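Local coordinates for Lin1944 protein (Listeria innocua, PDB 3D7L) that is of unknown function but is probably an oxidoreductase of the short-chain dehydrogenase/reductase family, at residues Gly67-Ser72 against Ala83-Ser88; Gly92-Val97 against Gly133-Phe138; Leu112-Met117 against Ile152-Pro157. All coordinates share one frame; numbering follows the deposited sequence.

Overall arrangement
The three contacts illustrate how a Rossmann-type sheet is tied to its covering helices. Interactions 1 and 2 share helix 79-100, and their centres lie about 13 Å apart. Interactions 2 and 3 are closer, about 10 Å between centres, and helix 126-142, used by interaction 2, connects the two strands paired in interaction 3. Between them Gln93 NE2 lies 2.8 Å from Thr113 O, a probable hydrogen bond, and Val135 CG1 packs 3.8 Å from Leu112 CB. Interactions 1 and 3, about 15 Å apart between centres, touch through Phe71 CE2 and Met117 SE, 4.2 Å apart. Each has one segment, 67-72 or 112-117, running past the end of strand 59-64 or 108-113, where relatives usually hold their cofactor.

Interaction 1. Residues Gly67-Ser72 against Ala83-Ser88; sequences GSATFS and AVTISS
Ser68 and Thr70 each turn a backbone N-H onto a hydroxyl of helix 79-100, an instance of a loop fastened to a helix by side-chain acceptors. Two hydrogen bonds carry the polar part. Ser68 N reaches Ser88 OG at 2.9 Å, nearly straight at 169°; the serine hydroxyl lies anti to its own backbone N (chi1 -172°), which puts it on the side facing the loop. One helical turn earlier, Thr70 N meets Thr85 OG1 at 2.9 Å with a more bent angle of 147°. Thr85 OG1 is gripped a second time, by the hydroxyl of Ser127, while Thr70 turns its own hydroxyl to the carbonyl of Lys81 in the first turn of the same helix.

Van der Waals contacts fill in around these bonds. The methyl CG2 of Thr85 sits 3.6 Å from Ala69 CB, and Ser88 CB approaches Ser68 O to 3.3 Å. The Thr70 and Val84 side chains cross at about a right angle, Thr70 OG1 coming 3.8 Å from Val84 CB. Gly67 closes the row with its CA 3.7 Å from Ser88 OG.

The loop, which leads from strand 59-64 towards helix 79-100, thus runs back along that helix, with its earlier residues beside the later helical ones. Helix 126-142 borders both partners: Ala128 packs on Ala69, and Met130 and Ala131 on Thr85. Ile86, directed away from the loop, packs on Ile86 of the second subunit.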
loop_
_atom_site.group_PDB
_atom_site.type_symbol
_atom_site.label_atom_id
_atom_site.label_comp_id
_atom_site.label_asym_id
_atom_site.label_seq_id
_atom_site.Cartn_x
_atom_site.Cartn_y
_atom_site.Cartn_z
ATOM N N GLY D 67 -8.756 -6.671 -9.813
ATOM C CA GLY D 67 -7.379 -6.256 -9.562
ATOM C C GLY D 67 -6.501 -7.459 -9.337
ATOM O O GLY D 67 -6.831 -8.328 -8.546
ATOM N N SER D 68 -5.373 -7.504 -10.031
ATOM C CA SER D 68 -4.458 -8.636 -9.965
ATOM C C SER D 68 -3.145 -8.230 -9.335
ATOM O O SER D 68 -2.705 -7.091 -9.502
ATOM C CB SER D 68 -4.150 -9.176 -11.370
ATOM O OG SER D 68 -5.327 -9.357 -12.135
ATOM N N ALA D 69 -2.527 -9.194 -8.657
ATOM C CA ALA D 69 -1.245 -9.037 -7.974
ATOM C C ALA D 69 -0.317 -10.192 -8.350
ATOM O O ALA D 69 -0.740 -11.360 -8.327
ATOM C CB ALA D 69 -1.446 -9.028 -6.452
ATOM N N THR D 70 0.932 -9.872 -8.680
ATOM C CA THR D 70 1.953 -10.899 -8.889
ATOM C C THR D 70 2.071 -11.795 -7.658
ATOM O O THR D 70 2.174 -11.287 -6.525
ATOM C CB THR D 70 3.327 -10.268 -9.211
ATOM O OG1 THR D 70 3.263 -9.696 -10.517
ATOM C CG2 THR D 70 4.431 -11.305 -9.197
ATOM N N PHE D 71 2.066 -13.111 -7.906
ATOM C CA PHE D 71 2.161 -14.154 -6.881
ATOM C C PHE D 71 3.469 -14.919 -7.094
ATOM O O PHE D 71 3.473 -16.040 -7.589
ATOM C CB PHE D 71 0.940 -15.074 -6.994
ATOM C CG PHE D 71 0.734 -16.014 -5.826
ATOM C CD1 PHE D 71 0.828 -17.392 -6.018
ATOM C CD2 PHE D 71 0.381 -15.529 -4.552
ATOM C CE1 PHE D 71 0.605 -18.294 -4.953
ATOM C CE2 PHE D 71 0.145 -16.424 -3.468
ATOM C CZ PHE D 71 0.270 -17.810 -3.674
ATOM N N SER D 72 4.577 -14.274 -6.730
ATOM C CA SER D 72 5.946 -14.787 -6.925
ATOM C C SER D 72 6.676 -14.936 -5.565
ATOM O O SER D 72 6.455 -14.131 -4.655
ATOM C CB SER D 72 6.721 -13.793 -7.807
ATOM O OG SER D 72 8.135 -13.965 -7.700
ATOM N N ALA D 83 5.691 -4.275 -10.507
ATOM C CA ALA D 83 5.041 -3.211 -11.274
ATOM C C ALA D 83 3.685 -3.609 -11.814
ATOM O O ALA D 83 2.809 -2.755 -12.025
ATOM C CB ALA D 83 5.954 -2.776 -12.443
ATOM N N VAL D 84 3.506 -4.900 -12.049
ATOM C CA VAL D 84 2.222 -5.428 -12.517
ATOM C C VAL D 84 1.163 -5.264 -11.413
ATOM O O VAL D 84 0.093 -4.691 -11.638
ATOM C CB VAL D 84 2.353 -6.918 -13.010
ATOM C CG1 VAL D 84 1.036 -7.420 -13.537
ATOM C CG2 VAL D 84 3.441 -7.044 -14.098
ATOM N N THR D 85 1.480 -5.730 -10.207
ATOM C CA THR D 85 0.605 -5.489 -9.043
ATOM C C THR D 85 0.269 -4.001 -8.920
ATOM O O THR D 85 -0.907 -3.616 -8.775
ATOM C CB THR D 85 1.291 -5.915 -7.760
ATOM O OG1 THR D 85 1.761 -7.243 -7.930
ATOM C CG2 THR D 85 0.305 -5.851 -6.549
ATOM N N ILE D 86 1.319 -3.181 -8.979
ATOM C CA ILE D 86 1.196 -1.734 -8.837
ATOM C C ILE D 86 0.201 -1.131 -9.817
ATOM O O ILE D 86 -0.573 -0.247 -9.428
ATOM C CB ILE D 86 2.561 -1.020 -8.889
ATOM C CG1 ILE D 86 3.377 -1.377 -7.627
ATOM C CG2 ILE D 86 2.376 0.494 -8.982
ATOM C CD1 ILE D 86 4.781 -0.798 -7.589
ATOM N N SER D 87 0.173 -1.630 -11.057
ATOM C CA SER D 87 -0.760 -1.077 -12.051
ATOM C C SER D 87 -2.177 -1.617 -11.926
ATOM O O SER D 87 -3.113 -0.989 -12.420
ATOM C CB SER D 87 -0.239 -1.245 -13.499
ATOM O OG SER D 87 -0.402 -2.586 -13.927
ATOM N N SER D 88 -2.343 -2.760 -11.253
ATOM C CA SER D 88 -3.632 -3.472 -11.261
ATOM C C SER D 88 -4.381 -3.506 -9.908
ATOM O O SER D 88 -5.195 -2.623 -9.646
ATOM C CB SER D 88 -3.471 -4.876 -11.852
ATOM O OG SER D 88 -4.742 -5.491 -12.038
#

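Interaction 2. Residues Gly92-Val97 against Gly133-Phe138; sequences GQINLV and GAVTAF
Ile94 and Phe138 form the centre of a nearly parallel helix pair that covers one side of the sheet in this Rossmann fold. The axes of segments 92-97 and 133-138 approach to 10.5 Å, with 22° between their directions, and long side chains fill the gap. The contact is an example of an aromatic ring met over one face and at its edge by aliphatic residues one helical turn apart.

Phe138 can be followed outward. Its CB meets the tip of Ile94, CD1, at 3.8 Å. Phe138 CG is anti to the backbone N (chi1 172°) and lies 3.9 Å from Ile94 CG1. Farther out, CD2 touches that same CG1 atom, whereas CD1 and CE1 lie near the other branch of the isoleucine, CG2. Ile94 CG2 stands over the middle of the Phe138 ring, 3.9 Å from the centroid and 9° off the normal, a CH-pi contact. The two side chains slide past each other in opposite directions, which brings the ring tip back towards the isoleucine's base. At the far end, CE2 and CZ meet Val97, whose CG1 comes up to the ring edge in its plane.

Nearer the start of both segments, Val135 CG2 lies 4.2 Å from Ile94 CD1 and 4.0 Å from Gln93 NE2. The Gln93 side chain crosses that of Val135 at about a right angle. Its OE1 is bonded to the hydroxyl of Ser64 and its NE2 to the carbonyls of Thr113 and Lys89, so the methyl contact is only packing. Helix 126-142 also reaches the dimer partner, Ala134 packing on Ala134 of the second subunit and Ala137 on its Ala129, consistent with the helical dimer interface common among relatives. At the ring edge, Val97 CG1 is 3.6 Å from Phe138 CE2.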
loop_
_atom_site.group_PDB
_atom_site.type_symbol
_atom_site.label_atom_id
_atom_site.label_comp_id
_atom_site.label_asym_id
_atom_site.label_seq_id
_atom_site.Cartn_x
_atom_site.Cartn_y
_atom_site.Cartn_z
ATOM N N GLY D 92 -4.790 0.231 -10.136
ATOM C CA GLY D 92 -6.027 0.079 -10.869
ATOM C C GLY D 92 -7.230 0.362 -9.998
ATOM O O GLY D 92 -8.082 1.163 -10.388
ATOM N N GLN D 93 -7.292 -0.237 -8.799
ATOM C CA GLN D 93 -8.426 0.014 -7.897
ATOM C C GLN D 93 -8.449 1.462 -7.379
ATOM O O GLN D 93 -9.520 2.070 -7.245
ATOM C CB GLN D 93 -8.432 -0.953 -6.718
ATOM C CG GLN D 93 -8.715 -2.390 -7.051
ATOM C CD GLN D 93 -9.144 -3.155 -5.793
ATOM O OE1 GLN D 93 -10.341 -3.327 -5.543
ATOM N NE2 GLN D 93 -8.163 -3.594 -4.987
ATOM N N ILE D 94 -7.281 2.024 -7.118
ATOM C CA ILE D 94 -7.229 3.397 -6.615
ATOM C C ILE D 94 -7.665 4.397 -7.682
ATOM O O ILE D 94 -8.455 5.321 -7.399
ATOM C CB ILE D 94 -5.870 3.713 -5.916
ATOM C CG1 ILE D 94 -5.848 2.985 -4.541
ATOM C CG2 ILE D 94 -5.688 5.221 -5.722
ATOM C CD1 ILE D 94 -4.529 2.884 -3.860
ATOM N N ASN D 95 -7.219 4.161 -8.914
ATOM C CA ASN D 95 -7.624 4.970 -10.057
ATOM C C ASN D 95 -9.114 4.917 -10.308
ATOM O O ASN D 95 -9.709 5.930 -10.686
ATOM C CB ASN D 95 -6.794 4.631 -11.309
ATOM C CG ASN D 95 -5.355 5.173 -11.208
ATOM O OD1 ASN D 95 -5.056 5.941 -10.308
ATOM N ND2 ASN D 95 -4.478 4.758 -12.113
ATOM N N LEU D 96 -9.752 3.775 -10.050
ATOM C CA LEU D 96 -11.221 3.755 -10.149
ATOM C C LEU D 96 -11.857 4.763 -9.195
ATOM O O LEU D 96 -12.929 5.299 -9.478
ATOM C CB LEU D 96 -11.802 2.367 -9.893
ATOM C CG LEU D 96 -11.438 1.204 -10.802
ATOM C CD1 LEU D 96 -11.990 -0.042 -10.140
ATOM C CD2 LEU D 96 -11.941 1.341 -12.266
ATOM N N VAL D 97 -11.211 4.998 -8.053
ATOM C CA VAL D 97 -11.672 6.015 -7.100
ATOM C C VAL D 97 -11.288 7.414 -7.598
ATOM O O VAL D 97 -12.151 8.300 -7.689
ATOM C CB VAL D 97 -11.115 5.764 -5.677
ATOM C CG1 VAL D 97 -11.398 6.933 -4.780
ATOM C CG2 VAL D 97 -11.670 4.460 -5.103
ATOM N N GLY D 133 -2.497 -3.687 1.639
ATOM C CA GLY D 133 -2.179 -2.655 2.616
ATOM C C GLY D 133 -2.367 -1.258 2.040
ATOM O O GLY D 133 -2.921 -0.369 2.699
ATOM N N ALA D 134 -1.931 -1.080 0.799
ATOM C CA ALA D 134 -2.014 0.196 0.121
ATOM C C ALA D 134 -3.474 0.632 -0.033
ATOM O O ALA D 134 -3.833 1.774 0.251
ATOM C CB ALA D 134 -1.366 0.097 -1.226
ATOM N N VAL D 135 -4.303 -0.298 -0.477
ATOM C CA VAL D 135 -5.716 -0.010 -0.747
ATOM C C VAL D 135 -6.478 0.254 0.564
ATOM O O VAL D 135 -7.350 1.161 0.633
ATOM C CB VAL D 135 -6.341 -1.118 -1.651
ATOM C CG1 VAL D 135 -7.873 -0.982 -1.764
ATOM C CG2 VAL D 135 -5.713 -1.049 -3.078
ATOM N N THR D 136 -6.095 -0.467 1.625
ATOM C CA THR D 136 -6.764 -0.334 2.932
ATOM C C THR D 136 -6.529 1.082 3.453
ATOM O O THR D 136 -7.489 1.801 3.812
ATOM C CB THR D 136 -6.257 -1.378 3.969
ATOM O OG1 THR D 136 -6.555 -2.709 3.518
ATOM C CG2 THR D 136 -6.896 -1.180 5.310
ATOM N N ALA D 137 -5.259 1.474 3.460
ATOM C CA ALA D 137 -4.827 2.785 3.957
ATOM C C ALA D 137 -5.344 3.952 3.118
ATOM O O ALA D 137 -5.757 4.963 3.683
ATOM C CB ALA D 137 -3.319 2.840 4.062
ATOM N N PHE D 138 -5.300 3.829 1.796
ATOM C CA PHE D 138 -5.901 4.835 0.888
ATOM C C PHE D 138 -7.366 5.111 1.229
ATOM O O PHE D 138 -7.762 6.255 1.409
ATOM C CB PHE D 138 -5.812 4.427 -0.601
ATOM C CG PHE D 138 -6.588 5.352 -1.534
ATOM C CD1 PHE D 138 -6.068 6.610 -1.884
ATOM C CD2 PHE D 138 -7.856 4.991 -2.024
ATOM C CE1 PHE D 138 -6.791 7.487 -2.731
ATOM C CE2 PHE D 138 -8.592 5.854 -2.858
ATOM C CZ PHE D 138 -8.057 7.112 -3.221
#

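Interaction 3. Residues Leu112-Met117 against Ile152-Pro157; sequences LTTGIM and INTVSP
Leu112 and Thr154 lie side by side on neighbouring parallel strands, joined through helix 126-142 as a beta-alpha-beta unit of the Rossmann fold. The first shell is backbone pairing that outlasts the first strand. Leu112 N bonds Asn153 O at 3.1 Å, and Val155 N returns to Leu112 O at 2.9 Å. Thr114 N then reaches Val155 O at 2.8 Å, almost straight at 175°. Beyond the strand, Ile116 N still meets Pro157 O at 2.9 Å, now from 38° above the carbonyl plane, as the chain turns into a short 3-10 segment. Gly115, between these last two donors, takes backbone angles at which a CB would press on the preceding carbonyl oxygen, while its CA stays against Pro157 O.

Side chains cover the pairing. On the face carrying Leu112 and Thr154, the CB of Leu112 lies 3.9 Å from Thr154 CG2. Thr114 crosses Thr154 at about a right angle, with its CG2 towards the other threonine's CB. The Thr114 hydroxyl, set between its backbone N and carbonyl carbon (chi1 52°), shares a water with the Thr154 hydroxyl.

Second-shell residues bond or pack against both strands. Thr113 OG1 is bonded to Ser64 O on strand 59-64, Ser156 OG to the hydroxyl of Tyr202, and the Asn153 amide to Glu197 N, Gln194 O and Ser189 OG. Phe186 of helix 179-191 packs on Thr113 and Val155, on the opposite face from helix 126-142, whose Val135 meets Leu112 and Thr114. The bridging water lies 2.8 Å from Thr114 OG1 and 2.6 Å from Thr154 OG1.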
loop_
_atom_site.group_PDB
_atom_site.type_symbol
_atom_site.label_atom_id
_atom_site.label_comp_id
_atom_site.label_asym_id
_atom_site.label_seq_id
_atom_site.Cartn_x
_atom_site.Cartn_y
_atom_site.Cartn_z
ATOM N N LEU D 112 -13.891 -1.315 -2.171
ATOM C CA LEU D 112 -12.688 -1.864 -2.826
ATOM C C LEU D 112 -12.296 -3.210 -2.227
ATOM O O LEU D 112 -12.634 -3.485 -1.087
ATOM C CB LEU D 112 -11.536 -0.868 -2.700
ATOM C CG LEU D 112 -11.293 0.218 -3.754
ATOM C CD1 LEU D 112 -12.512 0.657 -4.616
ATOM C CD2 LEU D 112 -10.526 1.439 -3.143
ATOM N N THR D 113 -11.580 -4.056 -2.964
ATOM C CA THR D 113 -11.244 -5.383 -2.399
ATOM C C THR D 113 -9.784 -5.452 -1.967
ATOM O O THR D 113 -8.913 -5.015 -2.698
ATOM C CB THR D 113 -11.557 -6.551 -3.375
ATOM O OG1 THR D 113 -12.947 -6.520 -3.734
ATOM C CG2 THR D 113 -11.235 -7.902 -2.735
ATOM N N THR D 114 -9.529 -5.977 -0.762
ATOM C CA THR D 114 -8.162 -6.180 -0.293
ATOM C C THR D 114 -7.905 -7.706 -0.141
ATOM O O THR D 114 -8.024 -8.449 -1.122
ATOM C CB THR D 114 -7.895 -5.374 1.010
ATOM O OG1 THR D 114 -8.918 -5.671 1.959
ATOM C CG2 THR D 114 -7.928 -3.855 0.760
ATOM N N GLY D 115 -7.577 -8.177 1.066
ATOM C CA GLY D 115 -7.323 -9.596 1.282
ATOM C C GLY D 115 -6.487 -9.902 2.513
ATOM O O GLY D 115 -5.644 -9.090 2.941
ATOM N N ILE D 116 -6.729 -11.084 3.086
ATOM C CA ILE D 116 -6.042 -11.549 4.290
ATOM C C ILE D 116 -4.503 -11.587 4.148
ATOM O O ILE D 116 -3.795 -11.604 5.130
ATOM C CB ILE D 116 -6.560 -12.960 4.715
ATOM C CG1 ILE D 116 -6.277 -13.233 6.210
ATOM C CG2 ILE D 116 -6.027 -14.023 3.768
ATOM C CD1 ILE D 116 -6.843 -14.506 6.743
HETATM N N MSE D 117 -3.984 -11.595 2.934
HETATM C CA MSE D 117 -2.535 -11.735 2.775
HETATM C C MSE D 117 -1.733 -10.579 3.371
HETATM O O MSE D 117 -0.567 -10.756 3.714
HETATM C CB MSE D 117 -2.154 -11.949 1.323
HETATM C CG MSE D 117 -2.297 -13.380 0.935
HETATM SE SE MSE D 117 -1.680 -13.653 -0.874
HETATM C CE MSE D 117 -3.373 -13.548 -1.778
ATOM N N ILE D 152 -16.604 5.397 1.561
ATOM C CA ILE D 152 -15.657 4.441 0.970
ATOM C C ILE D 152 -15.171 3.436 2.016
ATOM O O ILE D 152 -14.650 3.819 3.075
ATOM C CB ILE D 152 -14.451 5.160 0.247
ATOM C CG1 ILE D 152 -13.418 4.131 -0.249
ATOM C CG2 ILE D 152 -13.753 6.190 1.203
ATOM C CD1 ILE D 152 -12.472 4.685 -1.320
ATOM N N ASN D 153 -15.351 2.152 1.709
ATOM C CA ASN D 153 -14.887 1.074 2.588
ATOM C C ASN D 153 -14.109 0.018 1.801
ATOM O O ASN D 153 -14.142 0.018 0.581
ATOM C CB ASN D 153 -16.072 0.370 3.274
ATOM C CG ASN D 153 -16.932 1.315 4.086
ATOM O OD1 ASN D 153 -16.467 1.895 5.070
ATOM N ND2 ASN D 153 -18.207 1.450 3.698
ATOM N N THR D 154 -13.434 -0.884 2.501
ATOM C CA THR D 154 -12.800 -2.009 1.836
ATOM C C THR D 154 -13.313 -3.317 2.430
ATOM O O THR D 154 -13.723 -3.363 3.598
ATOM C CB THR D 154 -11.247 -1.978 1.900
ATOM O OG1 THR D 154 -10.811 -1.882 3.252
ATOM C CG2 THR D 154 -10.705 -0.810 1.119
ATOM N N VAL D 155 -13.309 -4.361 1.618
ATOM C CA VAL D 155 -13.649 -5.702 2.074
ATOM C C VAL D 155 -12.392 -6.564 1.921
ATOM O O VAL D 155 -11.756 -6.559 0.862
ATOM C CB VAL D 155 -14.865 -6.269 1.332
ATOM C CG1 VAL D 155 -15.113 -7.761 1.719
ATOM C CG2 VAL D 155 -16.114 -5.402 1.620
ATOM N N SER D 156 -12.014 -7.247 2.997
ATOM C CA SER D 156 -10.785 -8.064 3.013
ATOM C C SER D 156 -11.138 -9.531 3.247
ATOM O O SER D 156 -11.436 -9.949 4.368
ATOM C CB SER D 156 -9.805 -7.584 4.065
ATOM O OG SER D 156 -8.598 -8.338 3.976
ATOM N N PRO D 157 -11.151 -10.314 2.167
ATOM C CA PRO D 157 -11.512 -11.710 2.344
ATOM C C PRO D 157 -10.339 -12.622 2.649
ATOM O O PRO D 157 -9.192 -12.354 2.255
ATOM C CB PRO D 157 -12.103 -12.094 0.973
ATOM C CG PRO D 157 -11.844 -10.890 0.054
ATOM C CD PRO D 157 -10.920 -9.982 0.754
HETATM O O HOH W 1 -9.008 -3.686 3.894
#